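Local coordinates for methyltransferase-like protein (Saccharopolyspora spinosa, PDB 4PNE) that catalyses a [4+2] cycloaddition in spinosyn biosynthesis, and has the fold of an S-adenosylmethionine-dependent methyltransferase, at residues A[60-65]-A[248-253]; A[87-92]-A[163-168]; A[196-201]-A[288-293]. All coordinates share one frame; numbering follows the deposited sequence.

Contact 1. Residues A[60-65]-A[248-253]; sequences IHHGYW and RYFMPQ. With SAH (S-adenosyl-L-homocysteine), chain C.
The carboxylate of S-adenosyl-L-homocysteine is gripped by two donors of the 60-65 loop: H61 ND1 meets SAH OXT at 2.6 Å in an almost straight bond lying in the imidazole plane, and I60 N reaches SAH O at 2.9 Å. This loop, between helices 36-54 and 73-88, closes the amino-acid end of the SAH pocket in a Rossmann-like methyltransferase fold, and helix 250-260 backs it. Histidine suits position 61 because its second nitrogen, NE2, is anchored to A77 O, which fixes the ring's rotation; H61 O, by contrast, is buried without a partner beside F250. F250 holds its CG anti to the backbone N (chi1 -180°), carrying the phenyl to one face of the H62 imidazole. CD1 then sits over the centre of the imidazole, 3.4 Å from H62 CE1, while H62 CA in turn lies over a face of the phenyl; the two ring planes are 31° apart. Farther along, Y249 CB stands almost squarely above the six-membered ring of W65, 3.6 Å from its centroid, and the tyrosine ring turns an edge to the five-membered ring in a T-shaped pair. The indole fits closely against G63, which has no side chain to obstruct it. W65 NE1 is bonded to A71 O and Q253 NE2 to G69 O, leaving Q253 OE1 3.6 Å from W65 CZ2.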
loop_
_atom_site.group_PDB
_atom_site.type_symbol
_atom_site.label_atom_id
_atom_site.label_comp_id
_atom_site.label_asym_id
_atom_site.label_seq_id
_atom_site.Cartn_x
_atom_site.Cartn_y
_atom_site.Cartn_z
ATOM N N ILE A 60 -0.263 -1.331 -6.753
ATOM C CA ILE A 60 -0.755 0.012 -6.560
ATOM C C ILE A 60 0.108 0.686 -5.492
ATOM O O ILE A 60 -0.356 1.142 -4.453
ATOM C CB ILE A 60 -2.221 0.015 -6.163
ATOM C CG1 ILE A 60 -3.008 -1.004 -7.007
ATOM C CG2 ILE A 60 -2.794 1.427 -6.329
ATOM C CD1 ILE A 60 -4.478 -1.172 -6.584
ATOM N N HIS A 61 1.392 0.737 -5.783
ATOM C CA HIS A 61 2.333 1.471 -4.947
ATOM C C HIS A 61 3.465 1.998 -5.839
ATOM O O HIS A 61 3.616 1.572 -6.993
ATOM C CB HIS A 61 2.837 0.588 -3.792
ATOM C CG HIS A 61 3.605 -0.630 -4.215
ATOM N ND1 HIS A 61 3.165 -1.902 -3.911
ATOM C CD2 HIS A 61 4.773 -0.786 -4.886
ATOM C CE1 HIS A 61 4.029 -2.787 -4.382
ATOM N NE2 HIS A 61 5.016 -2.137 -4.973
ATOM N N HIS A 62 4.222 2.946 -5.309
ATOM C CA HIS A 62 5.304 3.604 -6.049
ATOM C C HIS A 62 6.411 2.629 -6.419
ATOM O O HIS A 62 6.659 1.637 -5.707
ATOM C CB HIS A 62 5.899 4.726 -5.208
ATOM C CG HIS A 62 5.134 6.010 -5.275
ATOM N ND1 HIS A 62 3.756 6.071 -5.344
ATOM C CD2 HIS A 62 5.567 7.290 -5.265
ATOM C CE1 HIS A 62 3.382 7.335 -5.422
ATOM N NE2 HIS A 62 4.460 8.099 -5.358
ATOM N N GLY A 63 7.116 2.923 -7.492
ATOM C CA GLY A 63 8.298 2.164 -7.845
ATOM C C GLY A 63 9.522 2.658 -7.093
ATOM O O GLY A 63 9.589 3.822 -6.670
ATOM N N TYR A 64 10.508 1.779 -7.004
ATOM C CA TYR A 64 11.815 2.066 -6.421
ATOM C C TYR A 64 12.870 1.759 -7.472
ATOM O O TYR A 64 12.949 0.637 -7.985
ATOM C CB TYR A 64 12.010 1.217 -5.156
ATOM C CG TYR A 64 13.329 1.291 -4.437
ATOM C CD1 TYR A 64 14.455 0.666 -4.941
ATOM C CD2 TYR A 64 13.436 1.960 -3.237
ATOM C CE1 TYR A 64 15.655 0.705 -4.273
ATOM C CE2 TYR A 64 14.636 2.011 -2.544
ATOM C CZ TYR A 64 15.746 1.387 -3.072
ATOM O OH TYR A 64 16.935 1.429 -2.391
ATOM N N TRP A 65 13.645 2.784 -7.831
ATOM C CA TRP A 65 14.658 2.681 -8.858
ATOM C C TRP A 65 16.062 2.717 -8.271
ATOM O O TRP A 65 16.328 3.397 -7.289
ATOM C CB TRP A 65 14.514 3.820 -9.861
ATOM C CG TRP A 65 13.446 3.661 -10.870
ATOM C CD1 TRP A 65 13.600 3.202 -12.135
ATOM C CD2 TRP A 65 12.057 4.013 -10.729
ATOM N NE1 TRP A 65 12.402 3.239 -12.804
ATOM C CE2 TRP A 65 11.436 3.745 -11.968
ATOM C CE3 TRP A 65 11.285 4.542 -9.692
ATOM C CZ2 TRP A 65 10.081 3.954 -12.185
ATOM C CZ3 TRP A 65 9.929 4.755 -9.909
ATOM C CH2 TRP A 65 9.348 4.497 -11.159
ATOM N N ARG A 248 11.253 8.951 -6.873
ATOM C CA ARG A 248 10.768 10.216 -7.435
ATOM C C ARG A 248 10.372 10.091 -8.893
ATOM O O ARG A 248 9.709 10.979 -9.440
ATOM C CB ARG A 248 11.831 11.312 -7.289
ATOM C CG ARG A 248 13.094 11.046 -8.066
ATOM C CD ARG A 248 14.106 12.144 -7.764
ATOM N NE ARG A 248 15.272 12.124 -8.634
ATOM C CZ ARG A 248 15.311 12.481 -9.918
ATOM N NH1 ARG A 248 14.227 12.890 -10.565
ATOM N NH2 ARG A 248 16.470 12.416 -10.561
ATOM N N TYR A 249 10.845 9.036 -9.538
ATOM C CA TYR A 249 10.494 8.791 -10.928
ATOM C C TYR A 249 9.064 8.348 -11.098
ATOM O O TYR A 249 8.518 8.422 -12.218
ATOM C CB TYR A 249 11.437 7.759 -11.522
ATOM C CG TYR A 249 12.875 8.197 -11.356
ATOM C CD1 TYR A 249 13.664 7.718 -10.314
ATOM C CD2 TYR A 249 13.424 9.136 -12.214
ATOM C CE1 TYR A 249 14.962 8.155 -10.147
ATOM C CE2 TYR A 249 14.712 9.571 -12.055
ATOM C CZ TYR A 249 15.476 9.084 -11.026
ATOM O OH TYR A 249 16.766 9.552 -10.904
ATOM N N PHE A 250 8.414 7.916 -10.016
ATOM C CA PHE A 250 7.102 7.301 -10.183
ATOM C C PHE A 250 6.034 8.238 -10.734
ATOM O O PHE A 250 5.375 7.900 -11.743
ATOM C CB PHE A 250 6.572 6.675 -8.873
ATOM C CG PHE A 250 5.214 6.038 -9.055
ATOM C CD1 PHE A 250 4.079 6.710 -8.662
ATOM C CD2 PHE A 250 5.082 4.849 -9.715
ATOM C CE1 PHE A 250 2.823 6.176 -8.904
ATOM C CE2 PHE A 250 3.835 4.330 -9.969
ATOM C CZ PHE A 250 2.721 4.996 -9.557
ATOM N N MET A 251 5.785 9.366 -10.085
ATOM C CA MET A 251 4.662 10.196 -10.527
ATOM C C MET A 251 4.828 10.650 -11.981
ATOM O O MET A 251 3.872 10.553 -12.751
ATOM C CB MET A 251 4.444 11.403 -9.628
ATOM C CG MET A 251 3.892 11.074 -8.256
ATOM S SD MET A 251 2.325 10.234 -8.265
ATOM C CE MET A 251 1.233 11.446 -9.013
ATOM N N PRO A 252 6.010 11.109 -12.385
ATOM C CA PRO A 252 6.099 11.537 -13.788
ATOM C C PRO A 252 5.843 10.376 -14.736
ATOM O O PRO A 252 5.135 10.551 -15.748
ATOM C CB PRO A 252 7.546 12.052 -13.922
ATOM C CG PRO A 252 8.012 12.262 -12.548
ATOM C CD PRO A 252 7.245 11.382 -11.633
ATOM N N GLN A 253 6.371 9.195 -14.424
ATOM C CA GLN A 253 6.272 8.082 -15.353
ATOM C C GLN A 253 4.855 7.538 -15.362
ATOM O O GLN A 253 4.299 7.270 -16.445
ATOM C CB GLN A 253 7.275 6.967 -15.035
ATOM C CG GLN A 253 8.718 7.401 -15.281
ATOM C CD GLN A 253 9.729 6.261 -15.384
ATOM O OE1 GLN A 253 9.379 5.088 -15.515
ATOM N NE2 GLN A 253 11.010 6.622 -15.325
HETATM N N SAH C . -0.814 -2.803 -0.824
HETATM C CA SAH C . -1.358 -2.793 -2.186
HETATM C CB SAH C . -2.436 -1.740 -2.425
HETATM C CG SAH C . -2.204 -0.340 -1.915
HETATM S SD SAH C . -3.512 0.765 -2.468
HETATM C C SAH C . -0.232 -2.616 -3.167
HETATM O O SAH C . -0.415 -2.876 -4.343
HETATM O OXT SAH C . 0.887 -2.298 -2.756
HETATM C "C5'" SAH C . -4.366 0.933 -0.879
HETATM C "C4'" SAH C . -5.121 -0.317 -0.451
HETATM O "O4'" SAH C . -5.560 -0.170 0.894
HETATM C "C3'" SAH C . -6.375 -0.597 -1.259
HETATM O "O3'" SAH C . -6.341 -1.979 -1.562
HETATM C "C2'" SAH C . -7.509 -0.235 -0.314
HETATM O "O2'" SAH C . -8.760 -0.886 -0.527
HETATM C "C1'" SAH C . -6.888 -0.602 1.033
HETATM N N9 SAH C . -7.580 0.031 2.171
HETATM C C8 SAH C . -7.941 1.324 2.374
HETATM N N7 SAH C . -8.601 1.433 3.549
HETATM C C5 SAH C . -8.674 0.201 4.091
HETATM C C6 SAH C . -9.240 -0.283 5.251
HETATM N N6 SAH C . -9.852 0.516 6.113
HETATM N N1 SAH C . -9.132 -1.597 5.538
HETATM C C2 SAH C . -8.488 -2.466 4.682
HETATM N N3 SAH C . -7.966 -2.006 3.507
HETATM C C4 SAH C . -8.036 -0.683 3.238
#

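Contact 2. Residues A[87-92]-A[163-168]; sequences RTVLDG and AAWAMQ. With SAH (S-adenosyl-L-homocysteine), chain C.
From CB, the side chain of W165 leaves its strand to one side, and only the indole reaches T88, near the C-terminal part of helix 73-88. Its CG lies beside the backbone N (chi1 -61°), and the five-membered ring leads with its nitrogen edge. CD1 comes 3.5 Å from T88 OG1, and NE1 donates to the same oxygen at 2.8 Å with an N-H...O angle of 153°. The acceptor is only 8° out of the indole plane, and T88 CB also lies near that plane at the ring's edge. Next round the ring on the same nitrogen side, CZ2 makes a looser apolar contact with V89 CG2 at 4.4 Å. W165 belongs to strand 161-167, in the parallel part of the central sheet of the Rossmann-like methyltransferase fold; its backbone bonds to strand 95-99, and its ring also packs on V110 of helix 105-113. Threonine serves well opposite such a ring: its hydroxyl accepts from the indole and is bonded as well to V84 O, one turn back in its helix, so the buried polar group has partners on both counts. T88 O rests 3.4 Å from A163 CB, an approach that the small alanine side chain permits. M167 bends back at its end to set CE over a face of the indole, 3.4 Å above the plane and displaced toward the rim. Just beyond, M167 O receives the amino N of SAH in a 2.9 Å hydrogen bond.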
loop_
_atom_site.group_PDB
_atom_site.type_symbol
_atom_site.label_atom_id
_atom_site.label_comp_id
_atom_site.label_asym_id
_atom_site.label_seq_id
_atom_site.Cartn_x
_atom_site.Cartn_y
_atom_site.Cartn_z
ATOM N N ARG A 87 12.412 -7.628 4.341
ATOM C CA ARG A 87 12.421 -7.073 5.688
ATOM C C ARG A 87 11.369 -7.703 6.591
ATOM O O ARG A 87 11.397 -7.504 7.813
ATOM C CB ARG A 87 12.209 -5.556 5.621
ATOM C CG ARG A 87 13.381 -4.775 5.065
ATOM C CD ARG A 87 12.907 -3.477 4.398
ATOM N NE ARG A 87 13.988 -2.670 3.845
ATOM C CZ ARG A 87 14.786 -3.045 2.843
ATOM N NH1 ARG A 87 14.675 -4.252 2.285
ATOM N NH2 ARG A 87 15.744 -2.223 2.419
ATOM N N THR A 88 10.466 -8.494 6.000
ATOM C CA THR A 88 9.280 -8.937 6.718
ATOM C C THR A 88 9.024 -10.443 6.655
ATOM O O THR A 88 8.371 -10.977 7.538
ATOM C CB THR A 88 8.014 -8.228 6.207
ATOM O OG1 THR A 88 7.842 -8.494 4.808
ATOM C CG2 THR A 88 8.129 -6.766 6.435
ATOM N N VAL A 89 9.543 -11.128 5.642
ATOM C CA VAL A 89 9.303 -12.560 5.491
ATOM C C VAL A 89 10.602 -13.215 5.893
ATOM O O VAL A 89 11.537 -13.300 5.109
ATOM C CB VAL A 89 8.889 -12.939 4.061
ATOM C CG1 VAL A 89 8.721 -14.442 3.900
ATOM C CG2 VAL A 89 7.585 -12.219 3.679
ATOM N N LEU A 90 10.663 -13.665 7.138
ATOM C CA LEU A 90 11.939 -14.034 7.723
ATOM C C LEU A 90 12.176 -15.543 7.679
ATOM O O LEU A 90 13.283 -16.009 7.960
ATOM C CB LEU A 90 12.008 -13.526 9.158
ATOM C CG LEU A 90 11.729 -12.030 9.378
ATOM C CD1 LEU A 90 11.879 -11.705 10.848
ATOM C CD2 LEU A 90 12.620 -11.139 8.525
ATOM N N ASP A 91 11.155 -16.305 7.291
ATOM C CA ASP A 91 11.280 -17.748 7.199
ATOM C C ASP A 91 10.156 -18.302 6.343
ATOM O O ASP A 91 9.212 -17.588 6.054
ATOM C CB ASP A 91 11.232 -18.360 8.600
ATOM C CG ASP A 91 11.993 -19.656 8.701
ATOM O OD1 ASP A 91 12.241 -20.313 7.655
ATOM O OD2 ASP A 91 12.364 -19.998 9.845
ATOM N N GLY A 92 10.255 -19.566 5.939
ATOM C CA GLY A 92 9.105 -20.253 5.381
ATOM C C GLY A 92 8.133 -20.577 6.508
ATOM O O GLY A 92 8.511 -20.630 7.672
ATOM N N ALA A 163 3.794 -11.767 10.680
ATOM C CA ALA A 163 4.195 -10.552 10.007
ATOM C C ALA A 163 3.004 -9.888 9.372
ATOM O O ALA A 163 1.926 -10.493 9.234
ATOM C CB ALA A 163 5.235 -10.837 8.957
ATOM N N ALA A 164 3.217 -8.647 8.972
ATOM C CA ALA A 164 2.228 -7.871 8.274
ATOM C C ALA A 164 2.869 -6.887 7.328
ATOM O O ALA A 164 3.981 -6.433 7.575
ATOM C CB ALA A 164 1.377 -7.132 9.270
ATOM N N TRP A 165 2.139 -6.523 6.277
ATOM C CA TRP A 165 2.467 -5.413 5.391
ATOM C C TRP A 165 1.392 -4.318 5.493
ATOM O O TRP A 165 0.216 -4.615 5.586
ATOM C CB TRP A 165 2.533 -5.838 3.940
ATOM C CG TRP A 165 3.513 -6.850 3.591
ATOM C CD1 TRP A 165 4.649 -7.164 4.283
ATOM C CD2 TRP A 165 3.460 -7.736 2.472
ATOM N NE1 TRP A 165 5.333 -8.157 3.626
ATOM C CE2 TRP A 165 4.617 -8.524 2.514
ATOM C CE3 TRP A 165 2.563 -7.904 1.403
ATOM C CZ2 TRP A 165 4.877 -9.507 1.574
ATOM C CZ3 TRP A 165 2.838 -8.855 0.456
ATOM C CH2 TRP A 165 3.976 -9.645 0.536
ATOM N N ALA A 166 1.794 -3.053 5.345
ATOM C CA ALA A 166 0.854 -1.993 5.003
ATOM C C ALA A 166 1.574 -1.133 3.986
ATOM O O ALA A 166 2.254 -0.173 4.350
ATOM C CB ALA A 166 0.411 -1.186 6.212
ATOM N N MET A 167 1.472 -1.551 2.726
ATOM C CA MET A 167 2.094 -0.863 1.609
ATOM C C MET A 167 1.099 0.108 1.035
ATOM O O MET A 167 0.199 -0.297 0.318
ATOM C CB MET A 167 2.582 -1.871 0.575
ATOM C CG MET A 167 3.870 -2.577 0.931
ATOM S SD MET A 167 4.607 -3.513 -0.463
ATOM C CE MET A 167 3.698 -5.010 -0.186
ATOM N N GLN A 168 1.252 1.368 1.460
ATOM C CA GLN A 168 0.425 2.514 1.089
ATOM C C GLN A 168 -1.065 2.316 1.390
ATOM O O GLN A 168 -1.945 2.630 0.581
ATOM C CB GLN A 168 0.638 2.891 -0.379
ATOM C CG GLN A 168 1.913 3.611 -0.614
ATOM C CD GLN A 168 2.157 3.895 -2.088
ATOM O OE1 GLN A 168 3.192 3.516 -2.630
ATOM N NE2 GLN A 168 1.176 4.482 -2.751
HETATM N N SAH C . -0.814 -2.803 -0.824
HETATM C CA SAH C . -1.358 -2.793 -2.186
HETATM C CB SAH C . -2.436 -1.740 -2.425
HETATM C CG SAH C . -2.204 -0.340 -1.915
HETATM S SD SAH C . -3.512 0.765 -2.468
HETATM C C SAH C . -0.232 -2.616 -3.167
HETATM O O SAH C . -0.415 -2.876 -4.343
HETATM O OXT SAH C . 0.887 -2.298 -2.756
HETATM C "C5'" SAH C . -4.366 0.933 -0.879
HETATM C "C4'" SAH C . -5.121 -0.317 -0.451
HETATM O "O4'" SAH C . -5.560 -0.170 0.894
HETATM C "C3'" SAH C . -6.375 -0.597 -1.259
HETATM O "O3'" SAH C . -6.341 -1.979 -1.562
HETATM C "C2'" SAH C . -7.509 -0.235 -0.314
HETATM O "O2'" SAH C . -8.760 -0.886 -0.527
HETATM C "C1'" SAH C . -6.888 -0.602 1.033
HETATM N N9 SAH C . -7.580 0.031 2.171
HETATM C C8 SAH C . -7.941 1.324 2.374
HETATM N N7 SAH C . -8.601 1.433 3.549
HETATM C C5 SAH C . -8.674 0.201 4.091
HETATM C C6 SAH C . -9.240 -0.283 5.251
HETATM N N6 SAH C . -9.852 0.516 6.113
HETATM N N1 SAH C . -9.132 -1.597 5.538
HETATM C C2 SAH C . -8.488 -2.466 4.682
HETATM N N3 SAH C . -7.966 -2.006 3.507
HETATM C C4 SAH C . -8.036 -0.683 3.238
#

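Contact 3. Residues A[196-201]-A[288-293]; sequences TEVVKR and HDMGYA
E197 and A293 form an antiparallel hydrogen-bonded pair, with A293 N 3.0 Å from E197 O; V199 and G291 form the next, the shorter of whose bonds runs from G291 N to V199 O at 2.8 Å. E197 O, which accepts from A293 N, also lies over a face of the Y292 ring, 3.3 Å from CD1. V198 CG2 comes instead to the edge of that ring, 3.7 Å from CE1, while V198 CG1 meets M290 CE. Tyrosine suits this site because its flat ring can lie against the neighbouring strand and still end in a polar group: T196 OG1 donates to Y292 OH at 3.0 Å, and the phenol oxygen is bonded in addition to Q168 OE1. G291 lies close to R201 CB, where a side chain would be cramped. Just past the end of strand 191-200, R201 N bonds to D289 O at an almost linear 177°. The arginine chain, bent at chi3 (56°), brings NH1 to H288 O at 2.7 Å, in the guanidinium plane; a water bound to the same NH1 passes the link on to M290 O. Farther out, S244 OG receives Y292 N, and helix 223-233 covers E197 and A293. An antiparallel strand 290-298, inserted between 191-200 and 236-242, gives the 3-2-1-4-5-7-6 order characteristic of class I methyltransferases.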
loop_
_atom_site.group_PDB
_atom_site.type_symbol
_atom_site.label_atom_id
_atom_site.label_comp_id
_atom_site.label_asym_id
_atom_site.label_seq_id
_atom_site.Cartn_x
_atom_site.Cartn_y
_atom_site.Cartn_z
ATOM N N THR A 196 5.020 0.984 3.963
ATOM C CA THR A 196 5.503 1.989 3.035
ATOM C C THR A 196 4.463 3.042 2.846
ATOM O O THR A 196 3.244 2.798 2.952
ATOM C CB THR A 196 5.943 1.417 1.694
ATOM O OG1 THR A 196 4.812 0.987 0.931
ATOM C CG2 THR A 196 6.899 0.251 1.879
ATOM N N GLU A 197 4.941 4.251 2.573
ATOM C CA GLU A 197 3.996 5.312 2.400
ATOM C C GLU A 197 4.585 6.465 1.624
ATOM O O GLU A 197 5.807 6.749 1.688
ATOM C CB GLU A 197 3.485 5.775 3.756
ATOM C CG GLU A 197 2.194 6.515 3.698
ATOM C CD GLU A 197 1.113 5.790 2.892
ATOM O OE1 GLU A 197 0.443 4.920 3.506
ATOM O OE2 GLU A 197 0.944 6.139 1.707
ATOM N N VAL A 198 3.703 7.110 0.870
ATOM C CA VAL A 198 3.933 8.446 0.319
ATOM C C VAL A 198 3.782 9.477 1.422
ATOM O O VAL A 198 2.740 9.526 2.076
ATOM C CB VAL A 198 2.943 8.759 -0.840
ATOM C CG1 VAL A 198 3.125 10.160 -1.378
ATOM C CG2 VAL A 198 3.088 7.724 -1.965
ATOM N N VAL A 199 4.818 10.274 1.634
ATOM C CA VAL A 199 4.850 11.269 2.716
ATOM C C VAL A 199 5.197 12.662 2.196
ATOM O O VAL A 199 5.678 12.823 1.098
ATOM C CB VAL A 199 5.866 10.896 3.814
ATOM C CG1 VAL A 199 5.447 9.613 4.512
ATOM C CG2 VAL A 199 7.279 10.742 3.249
ATOM N N LYS A 200 4.963 13.679 3.009
ATOM C CA LYS A 200 5.639 14.947 2.773
ATOM C C LYS A 200 7.109 14.748 3.126
ATOM O O LYS A 200 7.406 14.255 4.222
ATOM C CB LYS A 200 4.994 16.035 3.630
ATOM C CG LYS A 200 5.519 17.425 3.331
ATOM C CD LYS A 200 4.688 18.458 4.065
ATOM C CE LYS A 200 4.956 19.864 3.544
ATOM N NZ LYS A 200 6.320 20.303 3.878
ATOM N N ARG A 201 8.020 15.047 2.197
ATOM C CA ARG A 201 9.418 14.681 2.401
ATOM C C ARG A 201 10.015 15.325 3.641
ATOM O O ARG A 201 10.769 14.696 4.365
ATOM C CB ARG A 201 10.275 15.088 1.195
ATOM C CG ARG A 201 11.756 14.700 1.348
ATOM C CD ARG A 201 12.613 15.157 0.185
ATOM N NE ARG A 201 12.535 16.595 -0.051
ATOM C CZ ARG A 201 11.892 17.172 -1.064
ATOM N NH1 ARG A 201 11.279 16.454 -1.971
ATOM N NH2 ARG A 201 11.896 18.501 -1.177
ATOM N N HIS A 288 6.958 17.412 -6.214
ATOM C CA HIS A 288 8.307 17.714 -5.769
ATOM C C HIS A 288 8.416 17.783 -4.217
ATOM O O HIS A 288 9.510 17.682 -3.661
ATOM C CB HIS A 288 8.797 19.020 -6.383
ATOM C CG HIS A 288 10.097 19.469 -5.811
ATOM N ND1 HIS A 288 11.243 18.719 -5.947
ATOM C CD2 HIS A 288 10.426 20.536 -5.048
ATOM C CE1 HIS A 288 12.232 19.319 -5.314
ATOM N NE2 HIS A 288 11.767 20.428 -4.767
ATOM N N ASP A 289 7.282 17.997 -3.547
ATOM C CA ASP A 289 7.188 18.059 -2.100
ATOM C C ASP A 289 6.964 16.692 -1.467
ATOM O O ASP A 289 7.111 16.542 -0.253
ATOM C CB ASP A 289 6.044 18.990 -1.682
ATOM C CG ASP A 289 6.288 20.438 -2.102
ATOM O OD1 ASP A 289 7.438 20.909 -1.953
ATOM O OD2 ASP A 289 5.340 21.074 -2.604
ATOM N N MET A 290 6.624 15.704 -2.298
ATOM C CA MET A 290 6.443 14.338 -1.837
ATOM C C MET A 290 7.742 13.615 -1.654
ATOM O O MET A 290 8.692 13.841 -2.379
ATOM C CB MET A 290 5.598 13.555 -2.827
ATOM C CG MET A 290 4.175 14.031 -2.857
ATOM S SD MET A 290 3.262 13.273 -4.211
ATOM C CE MET A 290 1.669 13.091 -3.425
ATOM N N GLY A 291 7.755 12.680 -0.714
ATOM C CA GLY A 291 8.862 11.744 -0.591
ATOM C C GLY A 291 8.285 10.384 -0.291
ATOM O O GLY A 291 7.087 10.140 -0.500
ATOM N N TYR A 292 9.129 9.495 0.210
ATOM C CA TYR A 292 8.698 8.109 0.413
ATOM C C TYR A 292 9.458 7.463 1.564
ATOM O O TYR A 292 10.656 7.685 1.734
ATOM C CB TYR A 292 8.900 7.312 -0.872
ATOM C CG TYR A 292 7.981 6.128 -0.988
ATOM C CD1 TYR A 292 6.700 6.281 -1.481
ATOM C CD2 TYR A 292 8.370 4.857 -0.565
ATOM C CE1 TYR A 292 5.839 5.217 -1.582
ATOM C CE2 TYR A 292 7.515 3.784 -0.656
ATOM C CZ TYR A 292 6.249 3.959 -1.165
ATOM O OH TYR A 292 5.383 2.891 -1.258
ATOM N N ALA A 293 8.758 6.630 2.344
ATOM C CA ALA A 293 9.331 5.976 3.536
ATOM C C ALA A 293 9.102 4.479 3.518
ATOM O O ALA A 293 8.026 4.023 3.119
ATOM C CB ALA A 293 8.719 6.588 4.816
HETATM O O HOH W 1 11.503 13.792 -2.528
#

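From the N terminus, the 60-65 loop comes first, and contact 1 is not completed until 248-253, spanning most of the sheet. Within that span contact 2 opens at 87-92 and closes at 163-168, joining helix 73-88 to a central strand. Contact 3 begins at 196-201, after contact 2 has closed, and finishes at 288-293, beyond the end of contact 1; contacts 1 and 3 therefore cross. Contacts 2 and 3 share the sheet, where strands 161-167 and 191-200 are neighbours. All three meet at Q168, whose OE1 is bonded to H62 N of contact 1 and also reaches contact 3, while contacts 1 and 2 both hold the amino-acid end of SAH.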